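Local coordinates for protein phycocyanobilin lyase subunit alpha (Nostoc sp. PCC 7120, PDB 5N3U) that associates with the CpcF subunit to form a lyase that is probably required for attaching the phycocyanobilin chromophore to the phycocyanin alpha chain CpcA, at residues R34-K47 and P72-L84. Numbering follows the deposited sequence.
Sequences RYYAAWWLGKYRVK and PLRRNAARALGKL
Tyr35, Ala38 and Gly42 of helix 31-43 meet Leu73, Asn76 and Ala80 of helix 72-83 in a near-parallel helix pair within the HEAT-like repeat array. The axes of 34-43 and 72-83 approach to 8.1 Å and differ by 12°. Asn76 ND2 donates to Tyr35 O at 3.1 Å, from above the carbonyl plane. Trp39 N reaches the same oxygen from the opposite face, so two donors grip it. The same ND2 lies over the centre of the Tyr35 ring, 3.1 Å above its plane, with ring and amide planes 28° apart. With CG anti to its backbone N (chi1 -178°), the Tyr35 side chain crosses that of Asn76 at about a right angle, its ring edge atom CE1 against Pro72 CB. Arg79 NH1 bonds Asn76 OD1 at 2.8 Å and helps fix the amide's rotation. Leu73 CD1 packs on Ala38 CB and Arg34 O, CD2 on the aliphatic part of Arg34. The backbones come closest at Gly42, its CA 4.1 Å from Ala80 CA. Gly42 has no side chain to stand between them, and Ala80 CB fits against Ala38 O and Gly42 CA. Arg45, with positive phi, is the C-prime residue of a Schellman motif ending helix 31-43, with Val46 N bonded to Leu41 O and Arg45 N weakly to Gly42 O. Lys83 bends at chi3 and chi4 to bring NZ to Gly42 O at 2.8 Å. NZ also lies over one face of the Arg45 guanidinium, offset toward its rim, a close pair of like charges, while Arg45 NH1 bonds weakly to Lys83 O. Leu84 methyls bury Val46 O, which has no hydrogen-bond partner in the model. Tyr36 and Trp39 pack on the lyase subunit beta chain. Helix 49-58 touches Ala38 and Leu84 through Leu55, helix 19-25 packs on Leu41, and helix 102-115 on Arg75 and Ala78.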
loop_
_atom_site.group_PDB
_atom_site.type_symbol
_atom_site.label_atom_id
_atom_site.label_comp_id
_atom_site.label_asym_id
_atom_site.label_seq_id
_atom_site.Cartn_x
_atom_site.Cartn_y
_atom_site.Cartn_z
ATOM N N ARG A 34 5.172 -14.039 18.779
ATOM C CA ARG A 34 6.629 -13.835 18.731
ATOM C C ARG A 34 7.085 -13.533 17.267
ATOM O O ARG A 34 7.920 -12.666 17.034
ATOM C CB ARG A 34 7.365 -15.126 19.105
ATOM C CG ARG A 34 7.075 -15.617 20.488
ATOM C CD ARG A 34 7.950 -16.840 20.711
ATOM N NE ARG A 34 7.900 -17.197 22.119
ATOM C CZ ARG A 34 8.730 -18.047 22.725
ATOM N NH1 ARG A 34 9.731 -18.647 22.064
ATOM N NH2 ARG A 34 8.551 -18.274 24.029
ATOM N N TYR A 35 6.598 -14.339 16.331
ATOM C CA TYR A 35 6.980 -14.205 14.904
ATOM C C TYR A 35 6.632 -12.812 14.408
ATOM O O TYR A 35 7.412 -12.172 13.774
ATOM C CB TYR A 35 6.288 -15.318 14.115
ATOM C CG TYR A 35 6.570 -15.397 12.659
ATOM C CD1 TYR A 35 7.667 -16.112 12.194
ATOM C CD2 TYR A 35 5.744 -14.769 11.705
ATOM C CE1 TYR A 35 7.948 -16.201 10.840
ATOM C CE2 TYR A 35 6.001 -14.897 10.314
ATOM C CZ TYR A 35 7.081 -15.609 9.909
ATOM O OH TYR A 35 7.434 -15.724 8.590
ATOM N N TYR A 36 5.437 -12.351 14.713
ATOM C CA TYR A 36 4.960 -11.080 14.269
ATOM C C TYR A 36 5.785 -9.987 14.899
ATOM O O TYR A 36 6.240 -9.044 14.247
ATOM C CB TYR A 36 3.461 -10.950 14.595
ATOM C CG TYR A 36 2.939 -9.643 14.080
ATOM C CD1 TYR A 36 3.007 -8.530 14.851
ATOM C CD2 TYR A 36 2.424 -9.541 12.792
ATOM C CE1 TYR A 36 2.587 -7.331 14.417
ATOM C CE2 TYR A 36 1.971 -8.330 12.305
ATOM C CZ TYR A 36 2.049 -7.236 13.150
ATOM O OH TYR A 36 1.650 -6.055 12.742
ATOM N N ALA A 37 6.070 -10.137 16.175
ATOM C CA ALA A 37 6.818 -9.098 16.868
ATOM C C ALA A 37 8.220 -8.908 16.351
ATOM O O ALA A 37 8.683 -7.816 16.228
ATOM C CB ALA A 37 6.850 -9.417 18.367
ATOM N N ALA A 38 8.932 -9.968 16.088
ATOM C CA ALA A 38 10.208 -9.891 15.409
ATOM C C ALA A 38 10.139 -9.220 14.055
ATOM O O ALA A 38 10.971 -8.334 13.804
ATOM C CB ALA A 38 10.802 -11.265 15.227
ATOM N N TRP A 39 9.142 -9.544 13.198
ATOM C CA TRP A 39 8.955 -8.760 11.973
ATOM C C TRP A 39 8.706 -7.286 12.255
ATOM O O TRP A 39 9.293 -6.408 11.649
ATOM C CB TRP A 39 7.750 -9.391 11.150
ATOM C CG TRP A 39 7.358 -8.556 10.019
ATOM C CD1 TRP A 39 7.858 -8.598 8.771
ATOM C CD2 TRP A 39 6.367 -7.566 10.011
ATOM N NE1 TRP A 39 7.331 -7.628 8.029
ATOM C CE2 TRP A 39 6.397 -6.973 8.732
ATOM C CE3 TRP A 39 5.504 -7.073 10.971
ATOM C CZ2 TRP A 39 5.545 -5.946 8.352
ATOM C CZ3 TRP A 39 4.638 -6.022 10.605
ATOM C CH2 TRP A 39 4.690 -5.460 9.305
ATOM N N TRP A 40 7.836 -6.988 13.245
ATOM C CA TRP A 40 7.500 -5.620 13.551
ATOM C C TRP A 40 8.709 -4.798 13.965
ATOM O O TRP A 40 8.872 -3.624 13.567
ATOM C CB TRP A 40 6.433 -5.588 14.614
ATOM C CG TRP A 40 5.782 -4.289 14.881
ATOM C CD1 TRP A 40 4.593 -3.828 14.408
ATOM C CD2 TRP A 40 6.228 -3.311 15.831
ATOM N NE1 TRP A 40 4.302 -2.573 14.942
ATOM C CE2 TRP A 40 5.311 -2.233 15.801
ATOM C CE3 TRP A 40 7.344 -3.218 16.650
ATOM C CZ2 TRP A 40 5.460 -1.093 16.608
ATOM C CZ3 TRP A 40 7.509 -2.049 17.445
ATOM C CH2 TRP A 40 6.550 -1.019 17.417
ATOM N N LEU A 41 9.563 -5.390 14.765
ATOM C CA LEU A 41 10.755 -4.650 15.255
ATOM C C LEU A 41 11.674 -4.251 14.109
ATOM O O LEU A 41 12.194 -3.176 14.110
ATOM C CB LEU A 41 11.493 -5.502 16.260
ATOM C CG LEU A 41 10.819 -5.677 17.634
ATOM C CD1 LEU A 41 11.483 -6.751 18.435
ATOM C CD2 LEU A 41 10.835 -4.353 18.350
ATOM N N GLY A 42 11.771 -5.095 13.090
ATOM C CA GLY A 42 12.575 -4.764 11.875
ATOM C C GLY A 42 11.895 -3.824 10.989
ATOM O O GLY A 42 12.526 -2.880 10.492
ATOM N N LYS A 43 10.595 -3.996 10.809
ATOM C CA LYS A 43 9.861 -3.124 9.942
ATOM C C LYS A 43 9.898 -1.683 10.445
ATOM O O LYS A 43 10.062 -0.751 9.682
ATOM C CB LYS A 43 8.445 -3.646 9.905
ATOM C CG LYS A 43 7.418 -2.738 9.209
ATOM C CD LYS A 43 7.747 -2.457 7.771
ATOM C CE LYS A 43 6.529 -1.689 7.260
ATOM N NZ LYS A 43 6.606 -1.565 5.815
ATOM N N TYR A 44 9.719 -1.495 11.749
ATOM C CA TYR A 44 9.719 -0.171 12.363
ATOM C C TYR A 44 11.105 0.232 12.808
ATOM O O TYR A 44 11.280 1.300 13.411
ATOM C CB TYR A 44 8.677 -0.120 13.519
ATOM C CG TYR A 44 7.305 -0.226 12.936
ATOM C CD1 TYR A 44 6.766 -1.460 12.635
ATOM C CD2 TYR A 44 6.569 0.906 12.641
ATOM C CE1 TYR A 44 5.522 -1.601 12.048
ATOM C CE2 TYR A 44 5.324 0.790 12.013
ATOM C CZ TYR A 44 4.828 -0.474 11.686
ATOM O OH TYR A 44 3.599 -0.683 11.047
ATOM N N ARG A 45 12.113 -0.559 12.494
ATOM C CA ARG A 45 13.535 -0.152 12.712
ATOM C C ARG A 45 13.749 0.354 14.179
ATOM O O ARG A 45 14.228 1.434 14.406
ATOM C CB ARG A 45 13.984 0.870 11.716
ATOM C CG ARG A 45 14.072 0.257 10.327
ATOM C CD ARG A 45 15.037 1.040 9.479
ATOM N NE ARG A 45 14.901 0.583 8.102
ATOM C CZ ARG A 45 15.826 -0.048 7.379
ATOM N NH1 ARG A 45 17.047 -0.345 7.858
ATOM N NH2 ARG A 45 15.512 -0.390 6.141
ATOM N N VAL A 46 13.332 -0.469 15.122
ATOM C CA VAL A 46 13.359 -0.168 16.525
ATOM C C VAL A 46 14.727 -0.562 16.952
ATOM O O VAL A 46 14.988 -1.731 17.291
ATOM C CB VAL A 46 12.337 -1.009 17.234
ATOM C CG1 VAL A 46 12.385 -0.820 18.741
ATOM C CG2 VAL A 46 10.936 -0.658 16.727
ATOM N N LYS A 47 15.609 0.416 16.921
ATOM C CA LYS A 47 17.029 0.197 17.203
ATOM C C LYS A 47 17.467 0.226 18.692
ATOM O O LYS A 47 18.606 -0.009 18.962
ATOM C CB LYS A 47 17.862 1.231 16.464
ATOM C CG LYS A 47 17.469 1.399 15.041
ATOM C CD LYS A 47 18.400 2.358 14.352
ATOM C CE LYS A 47 18.630 1.854 12.950
ATOM N NZ LYS A 47 18.904 2.957 12.010
ATOM N N PRO A 72 11.155 -20.756 12.139
ATOM C CA PRO A 72 10.532 -19.467 11.754
ATOM C C PRO A 72 10.961 -18.241 12.558
ATOM O O PRO A 72 11.157 -17.189 12.017
ATOM C CB PRO A 72 9.034 -19.718 11.961
ATOM C CG PRO A 72 8.887 -21.182 11.740
ATOM C CD PRO A 72 10.148 -21.825 12.292
ATOM N N LEU A 73 11.047 -18.335 13.849
ATOM C CA LEU A 73 11.400 -17.144 14.586
ATOM C C LEU A 73 12.879 -16.804 14.343
ATOM O O LEU A 73 13.223 -15.633 14.354
ATOM C CB LEU A 73 11.107 -17.294 16.131
ATOM C CG LEU A 73 11.457 -16.086 16.975
ATOM C CD1 LEU A 73 10.580 -14.926 16.548
ATOM C CD2 LEU A 73 11.257 -16.311 18.535
ATOM N N ARG A 74 13.736 -17.792 14.168
ATOM C CA ARG A 74 15.138 -17.463 13.906
ATOM C C ARG A 74 15.246 -16.701 12.566
ATOM O O ARG A 74 15.969 -15.748 12.461
ATOM C CB ARG A 74 15.998 -18.682 13.818
ATOM C CG ARG A 74 16.221 -19.347 15.152
ATOM C CD ARG A 74 17.258 -20.434 15.005
ATOM N NE ARG A 74 17.232 -21.291 16.182
ATOM C CZ ARG A 74 18.159 -22.172 16.493
ATOM N NH1 ARG A 74 19.242 -22.308 15.734
ATOM N NH2 ARG A 74 17.992 -22.922 17.584
ATOM N N ARG A 75 14.474 -17.122 11.584
ATOM C CA ARG A 75 14.474 -16.418 10.315
ATOM C C ARG A 75 14.072 -14.965 10.443
ATOM O O ARG A 75 14.727 -14.084 9.972
ATOM C CB ARG A 75 13.511 -17.132 9.336
ATOM C CG ARG A 75 13.848 -18.553 9.035
ATOM C CD ARG A 75 12.654 -19.211 8.301
ATOM N NE ARG A 75 12.941 -20.630 8.004
ATOM C CZ ARG A 75 12.084 -21.442 7.387
ATOM N NH1 ARG A 75 10.916 -20.973 7.015
ATOM N NH2 ARG A 75 12.389 -22.720 7.126
ATOM N N ASN A 76 12.979 -14.683 11.105
ATOM C CA ASN A 76 12.509 -13.340 11.244
ATOM C C ASN A 76 13.389 -12.463 12.128
ATOM O O ASN A 76 13.587 -11.313 11.837
ATOM C CB ASN A 76 11.086 -13.339 11.861
ATOM C CG ASN A 76 10.025 -13.392 10.802
ATOM O OD1 ASN A 76 10.328 -13.652 9.590
ATOM N ND2 ASN A 76 8.809 -13.125 11.203
ATOM N N ALA A 77 13.970 -13.073 13.127
ATOM C CA ALA A 77 14.954 -12.361 13.999
ATOM C C ALA A 77 16.198 -12.008 13.257
ATOM O O ALA A 77 16.706 -10.876 13.373
ATOM C CB ALA A 77 15.278 -13.189 15.244
ATOM N N ALA A 78 16.734 -12.959 12.524
ATOM C CA ALA A 78 17.861 -12.683 11.676
ATOM C C ALA A 78 17.631 -11.537 10.684
ATOM O O ALA A 78 18.458 -10.671 10.545
ATOM C CB ALA A 78 18.308 -13.937 10.966
ATOM N N ARG A 79 16.487 -11.538 10.033
ATOM C CA ARG A 79 16.122 -10.508 9.036
ATOM C C ARG A 79 15.986 -9.165 9.729
ATOM O O ARG A 79 16.534 -8.164 9.290
ATOM C CB ARG A 79 14.782 -10.816 8.396
ATOM C CG ARG A 79 14.675 -12.020 7.529
ATOM C CD ARG A 79 13.227 -12.397 7.013
ATOM N NE ARG A 79 13.290 -13.695 6.287
ATOM C CZ ARG A 79 12.507 -14.759 6.445
ATOM N NH1 ARG A 79 11.477 -14.772 7.300
ATOM N NH2 ARG A 79 12.711 -15.830 5.677
ATOM N N ALA A 80 15.318 -9.141 10.877
ATOM C CA ALA A 80 15.165 -7.914 11.640
ATOM C C ALA A 80 16.505 -7.280 12.040
ATOM O O ALA A 80 16.687 -6.030 11.869
ATOM C CB ALA A 80 14.322 -8.174 12.887
ATOM N N LEU A 81 17.460 -8.098 12.469
ATOM C CA LEU A 81 18.753 -7.589 12.976
ATOM C C LEU A 81 19.531 -6.864 11.939
ATOM O O LEU A 81 20.244 -5.878 12.230
ATOM C CB LEU A 81 19.582 -8.678 13.581
ATOM C CG LEU A 81 19.015 -9.155 14.883
ATOM C CD1 LEU A 81 19.648 -10.424 15.283
ATOM C CD2 LEU A 81 19.328 -8.092 15.913
ATOM N N GLY A 82 19.363 -7.267 10.683
ATOM C CA GLY A 82 20.081 -6.563 9.676
ATOM C C GLY A 82 19.590 -5.125 9.473
ATOM O O GLY A 82 20.310 -4.345 8.992
ATOM N N LYS A 83 18.351 -4.814 9.796
ATOM C CA LYS A 83 17.750 -3.513 9.550
ATOM C C LYS A 83 18.089 -2.570 10.713
ATOM O O LYS A 83 17.865 -1.388 10.606
ATOM C CB LYS A 83 16.248 -3.661 9.448
ATOM C CG LYS A 83 15.851 -4.415 8.155
ATOM C CD LYS A 83 14.394 -4.768 8.070
ATOM C CE LYS A 83 13.511 -3.708 7.372
ATOM N NZ LYS A 83 13.629 -2.314 7.940
ATOM N N LEU A 84 18.594 -3.115 11.828
ATOM C CA LEU A 84 18.807 -2.272 13.002
ATOM C C LEU A 84 20.181 -1.651 13.087
ATOM O O LEU A 84 20.379 -0.887 13.963
ATOM C CB LEU A 84 18.465 -3.068 14.262
ATOM C CG LEU A 84 17.057 -3.644 14.260
ATOM C CD1 LEU A 84 16.721 -4.296 15.566
ATOM C CD2 LEU A 84 16.002 -2.640 13.908
#